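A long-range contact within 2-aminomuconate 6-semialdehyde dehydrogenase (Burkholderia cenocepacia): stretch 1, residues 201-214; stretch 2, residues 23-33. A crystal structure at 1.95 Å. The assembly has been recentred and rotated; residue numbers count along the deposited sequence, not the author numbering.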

# COMPACT_ATOMS: atom_id res chain seq x y z
N THR A 201 6.96 -24.00 -31.37
CA THR A 201 5.71 -23.25 -31.45
C THR A 201 5.91 -21.80 -31.87
O THR A 201 5.70 -20.84 -31.08
CB THR A 201 4.91 -23.33 -30.07
OG1 THR A 201 5.73 -22.81 -29.01
CG2 THR A 201 4.60 -24.81 -29.74
N PRO A 202 6.27 -21.61 -33.15
CA PRO A 202 6.56 -20.27 -33.67
C PRO A 202 5.33 -19.48 -34.17
O PRO A 202 5.48 -18.28 -34.40
CB PRO A 202 7.48 -20.58 -34.87
CG PRO A 202 6.97 -21.94 -35.38
CD PRO A 202 6.66 -22.68 -34.10
N SER A 203 4.20 -20.14 -34.42
CA SER A 203 3.16 -19.55 -35.29
C SER A 203 2.36 -18.42 -34.65
O SER A 203 2.18 -17.36 -35.27
CB SER A 203 2.18 -20.62 -35.79
OG SER A 203 2.94 -21.64 -36.46
N SER A 204 1.84 -18.64 -33.43
CA SER A 204 1.05 -17.58 -32.80
C SER A 204 1.90 -16.36 -32.42
O SER A 204 1.42 -15.21 -32.49
CB SER A 204 0.27 -18.12 -31.57
OG SER A 204 1.09 -18.45 -30.46
N ALA A 205 3.16 -16.57 -32.05
CA ALA A 205 4.04 -15.40 -31.82
C ALA A 205 4.27 -14.59 -33.13
O ALA A 205 4.36 -13.36 -33.10
CB ALA A 205 5.39 -15.86 -31.22
N THR A 206 4.36 -15.28 -34.26
CA THR A 206 4.52 -14.58 -35.53
C THR A 206 3.24 -13.76 -35.85
O THR A 206 3.35 -12.61 -36.32
CB THR A 206 4.85 -15.55 -36.71
OG1 THR A 206 5.98 -16.37 -36.35
CG2 THR A 206 5.24 -14.73 -38.00
N LEU A 207 2.06 -14.32 -35.56
CA LEU A 207 0.82 -13.56 -35.77
C LEU A 207 0.80 -12.37 -34.86
O LEU A 207 0.31 -11.27 -35.23
CB LEU A 207 -0.42 -14.47 -35.49
CG LEU A 207 -0.64 -15.56 -36.55
CD1 LEU A 207 -1.92 -16.32 -36.23
CD2 LEU A 207 -0.76 -14.88 -37.89
N LEU A 208 1.34 -12.56 -33.65
CA LEU A 208 1.40 -11.40 -32.72
C LEU A 208 2.29 -10.26 -33.32
O LEU A 208 1.94 -9.05 -33.25
CB LEU A 208 1.91 -11.82 -31.34
CG LEU A 208 1.99 -10.69 -30.28
CD1 LEU A 208 0.58 -10.13 -30.03
CD2 LEU A 208 2.56 -11.18 -28.93
N ALA A 209 3.41 -10.63 -33.91
CA ALA A 209 4.23 -9.64 -34.62
C ALA A 209 3.43 -8.92 -35.71
O ALA A 209 3.59 -7.72 -35.86
CB ALA A 209 5.51 -10.34 -35.26
N GLU A 210 2.61 -9.64 -36.49
CA GLU A 210 1.78 -9.00 -37.52
C GLU A 210 0.82 -7.99 -36.91
O GLU A 210 0.57 -6.90 -37.48
CB GLU A 210 0.96 -10.06 -38.29
CG GLU A 210 1.85 -11.01 -39.07
CD GLU A 210 1.08 -12.03 -39.90
OE1 GLU A 210 -0.13 -11.84 -40.12
OE2 GLU A 210 1.72 -13.01 -40.36
N VAL A 211 0.28 -8.33 -35.75
CA VAL A 211 -0.62 -7.39 -35.05
C VAL A 211 0.16 -6.14 -34.61
O VAL A 211 -0.32 -5.00 -34.82
CB VAL A 211 -1.35 -8.07 -33.84
CG1 VAL A 211 -2.08 -6.98 -33.00
CG2 VAL A 211 -2.37 -9.07 -34.38
N MET A 212 1.34 -6.34 -34.00
CA MET A 212 2.23 -5.23 -33.63
C MET A 212 2.46 -4.28 -34.82
O MET A 212 2.43 -3.05 -34.68
CB MET A 212 3.64 -5.73 -33.15
CG MET A 212 3.60 -6.67 -31.92
SD MET A 212 2.88 -5.80 -30.47
CE MET A 212 3.06 -7.04 -29.19
N HIS A 213 2.76 -4.89 -35.96
CA HIS A 213 2.99 -4.18 -37.21
C HIS A 213 1.73 -3.44 -37.68
O HIS A 213 1.79 -2.27 -38.04
CB HIS A 213 3.44 -5.18 -38.29
CG HIS A 213 4.00 -4.51 -39.50
ND1 HIS A 213 5.11 -3.70 -39.45
CD2 HIS A 213 3.61 -4.51 -40.80
CE1 HIS A 213 5.38 -3.23 -40.65
NE2 HIS A 213 4.49 -3.72 -41.50
N ASP A 214 0.58 -4.13 -37.66
CA ASP A 214 -0.65 -3.53 -38.17
C ASP A 214 -1.14 -2.36 -37.30
O ASP A 214 -1.66 -1.37 -37.83
CB ASP A 214 -1.74 -4.59 -38.35
CG ASP A 214 -1.53 -5.45 -39.59
OD1 ASP A 214 -0.71 -5.08 -40.47
OD2 ASP A 214 -2.19 -6.53 -39.68
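Stretch 2 (23-33) LLRHYINGEFV

At the centre of this contact lies the smallest side chain that helix 203-214 turns toward stretch 2. Ala-209 CB sits 3.8 Å from Tyr-27 CB and also 3.8 Å from Phe-32 CE1, so a single methyl group touches two aromatic residues. Alanine suits the place because its short side chain lets the backbones come close: the CA atoms of Ala-209 and Tyr-27 are 6.5 Å apart. The carbonyl oxygen of Ala-209 lies over one face of the Tyr-27 ring.

Stretch 2 meets the helix as a β-hairpin. Strands 26-28 and 31-33 are joined by a type I' turn from Ile-28 to Glu-31, and backbone hydrogen bonds run between Ile-28 and Glu-31 and between His-26 and Val-33, the one from His-26 N to Val-33 O being weak. Strand 31-33 runs roughly against the helix, at 145° between their N-to-C directions, with a closest axial approach of 9.8 Å. The first arm and the turn instead advance with the helix: Leu-24, Tyr-27 and then Gly-30 in the turn have their CA atoms nearest those of Thr-206, Ala-209 and His-213.

Phe-32 extends the apolar patch. Its CA-to-CB bond points sideways, but with chi1 at -71° the end of the ring comes nearer the helix, where Phe-32 CZ lies 3.6 Å from Glu-210 CG and Phe-32 CE1 lies 4.1 Å from Thr-206 CG2. Glu-210 thus offers an aliphatic methylene, although its CA-to-CB bond points away. Thr-206 is similarly two-natured: its methyl joins the packing while OG1 donates a hydrogen bond to Pro-202 O at 2.8 Å, satisfying the hydroxyl within its own stretch. Toward the start of the helix, Leu-24 supplies a branched apolar end, its CD1 packing 3.6 Å from Pro-202 CG and lying 4.0 Å from Ser-203 OG.

The polar edge is at the other end, around His-213. Tyr-27 carries its hydroxyl past the alanine to this edge, where Tyr-27 OH and His-213 ND1 form a 2.6 Å hydrogen bond, the only direct one between the stretches. The oxygen lies near the imidazole plane, as a hydrogen bond to a ring nitrogen prefers, and the two ring planes are inclined at 75°. A water 2.8 Å from Tyr-27 OH also makes a weak hydrogen bond to Met-212 O at 3.2 Å, bridging the stretches. Gly-30, whose positive phi of 82° favours glycine, brings its carbonyl O within 3.1 Å of His-213 CE1, so the turn itself borders the histidine.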

# COMPACT_ATOMS: atom_id res chain seq x y z
N LEU A 23 6.79 -19.34 -44.98
CA LEU A 23 8.07 -19.06 -44.34
C LEU A 23 7.77 -18.12 -43.19
O LEU A 23 7.18 -17.06 -43.41
CB LEU A 23 9.08 -18.41 -45.33
CG LEU A 23 10.47 -18.02 -44.79
CD1 LEU A 23 11.21 -19.31 -44.46
CD2 LEU A 23 11.32 -17.16 -45.84
N LEU A 24 8.17 -18.53 -41.99
CA LEU A 24 8.01 -17.72 -40.78
C LEU A 24 9.29 -16.93 -40.55
O LEU A 24 10.38 -17.50 -40.30
CB LEU A 24 7.68 -18.60 -39.57
CG LEU A 24 6.40 -19.45 -39.68
CD1 LEU A 24 6.10 -20.19 -38.38
CD2 LEU A 24 5.19 -18.59 -40.02
N ARG A 25 9.14 -15.62 -40.67
CA ARG A 25 10.24 -14.66 -40.58
C ARG A 25 10.34 -14.01 -39.20
O ARG A 25 9.36 -14.03 -38.40
CB ARG A 25 10.05 -13.59 -41.68
CG ARG A 25 10.16 -14.12 -43.14
CD ARG A 25 9.82 -12.99 -44.13
NE ARG A 25 9.87 -13.43 -45.53
CZ ARG A 25 8.87 -14.04 -46.16
NH1 ARG A 25 7.72 -14.26 -45.50
NH2 ARG A 25 9.01 -14.39 -47.45
N HIS A 26 11.54 -13.50 -38.90
CA HIS A 26 11.79 -12.65 -37.76
C HIS A 26 11.06 -11.32 -37.97
O HIS A 26 10.73 -10.97 -39.11
CB HIS A 26 13.30 -12.37 -37.54
CG HIS A 26 14.15 -13.59 -37.72
ND1 HIS A 26 14.11 -14.66 -36.85
CD2 HIS A 26 15.03 -13.92 -38.72
CE1 HIS A 26 14.91 -15.62 -37.31
NE2 HIS A 26 15.51 -15.18 -38.42
N TYR A 27 10.87 -10.58 -36.89
CA TYR A 27 10.30 -9.23 -37.01
C TYR A 27 11.24 -8.29 -36.29
O TYR A 27 11.35 -8.34 -35.07
CB TYR A 27 8.88 -9.14 -36.42
CG TYR A 27 8.25 -7.76 -36.59
CD1 TYR A 27 7.76 -7.35 -37.83
CD2 TYR A 27 8.11 -6.88 -35.52
CE1 TYR A 27 7.16 -6.07 -38.01
CE2 TYR A 27 7.53 -5.54 -35.68
CZ TYR A 27 7.06 -5.18 -36.95
OH TYR A 27 6.48 -3.96 -37.20
N ILE A 28 11.98 -7.47 -37.06
CA ILE A 28 13.02 -6.66 -36.44
C ILE A 28 12.97 -5.21 -36.92
O ILE A 28 12.96 -4.97 -38.13
CB ILE A 28 14.42 -7.30 -36.73
CG1 ILE A 28 14.51 -8.72 -36.11
CG2 ILE A 28 15.56 -6.42 -36.25
CD1 ILE A 28 15.85 -9.47 -36.52
N ASN A 29 12.91 -4.27 -35.99
CA ASN A 29 12.89 -2.85 -36.35
C ASN A 29 11.76 -2.52 -37.35
O ASN A 29 12.00 -1.86 -38.37
CB ASN A 29 14.27 -2.39 -36.91
CG ASN A 29 14.51 -0.90 -36.72
OD1 ASN A 29 13.90 -0.27 -35.83
ND2 ASN A 29 15.44 -0.33 -37.49
N GLY A 30 10.57 -3.04 -37.09
CA GLY A 30 9.41 -2.67 -37.88
C GLY A 30 9.24 -3.39 -39.20
O GLY A 30 8.35 -3.05 -39.96
N GLU A 31 10.02 -4.43 -39.46
CA GLU A 31 9.77 -5.23 -40.67
C GLU A 31 10.07 -6.72 -40.50
O GLU A 31 10.89 -7.11 -39.68
CB GLU A 31 10.63 -4.71 -41.85
CG GLU A 31 12.11 -4.72 -41.57
CD GLU A 31 13.02 -4.37 -42.80
OE1 GLU A 31 12.55 -4.27 -43.96
OE2 GLU A 31 14.24 -4.19 -42.59
N PHE A 32 9.39 -7.56 -41.29
CA PHE A 32 9.70 -8.97 -41.35
C PHE A 32 10.94 -9.17 -42.21
O PHE A 32 11.10 -8.49 -43.24
CB PHE A 32 8.52 -9.75 -41.90
CG PHE A 32 7.35 -9.82 -40.90
CD1 PHE A 32 7.34 -10.79 -39.90
CD2 PHE A 32 6.34 -8.87 -40.94
CE1 PHE A 32 6.26 -10.84 -38.93
CE2 PHE A 32 5.29 -8.91 -40.01
CZ PHE A 32 5.24 -9.90 -39.02
N VAL A 33 11.82 -10.06 -41.74
CA VAL A 33 13.12 -10.30 -42.39
C VAL A 33 13.42 -11.78 -42.24
O VAL A 33 13.18 -12.34 -41.17
CB VAL A 33 14.29 -9.42 -41.79
CG1 VAL A 33 14.02 -7.93 -41.98
CG2 VAL A 33 14.54 -9.71 -40.30
O HOH W 1 5.65 -2.83 -34.81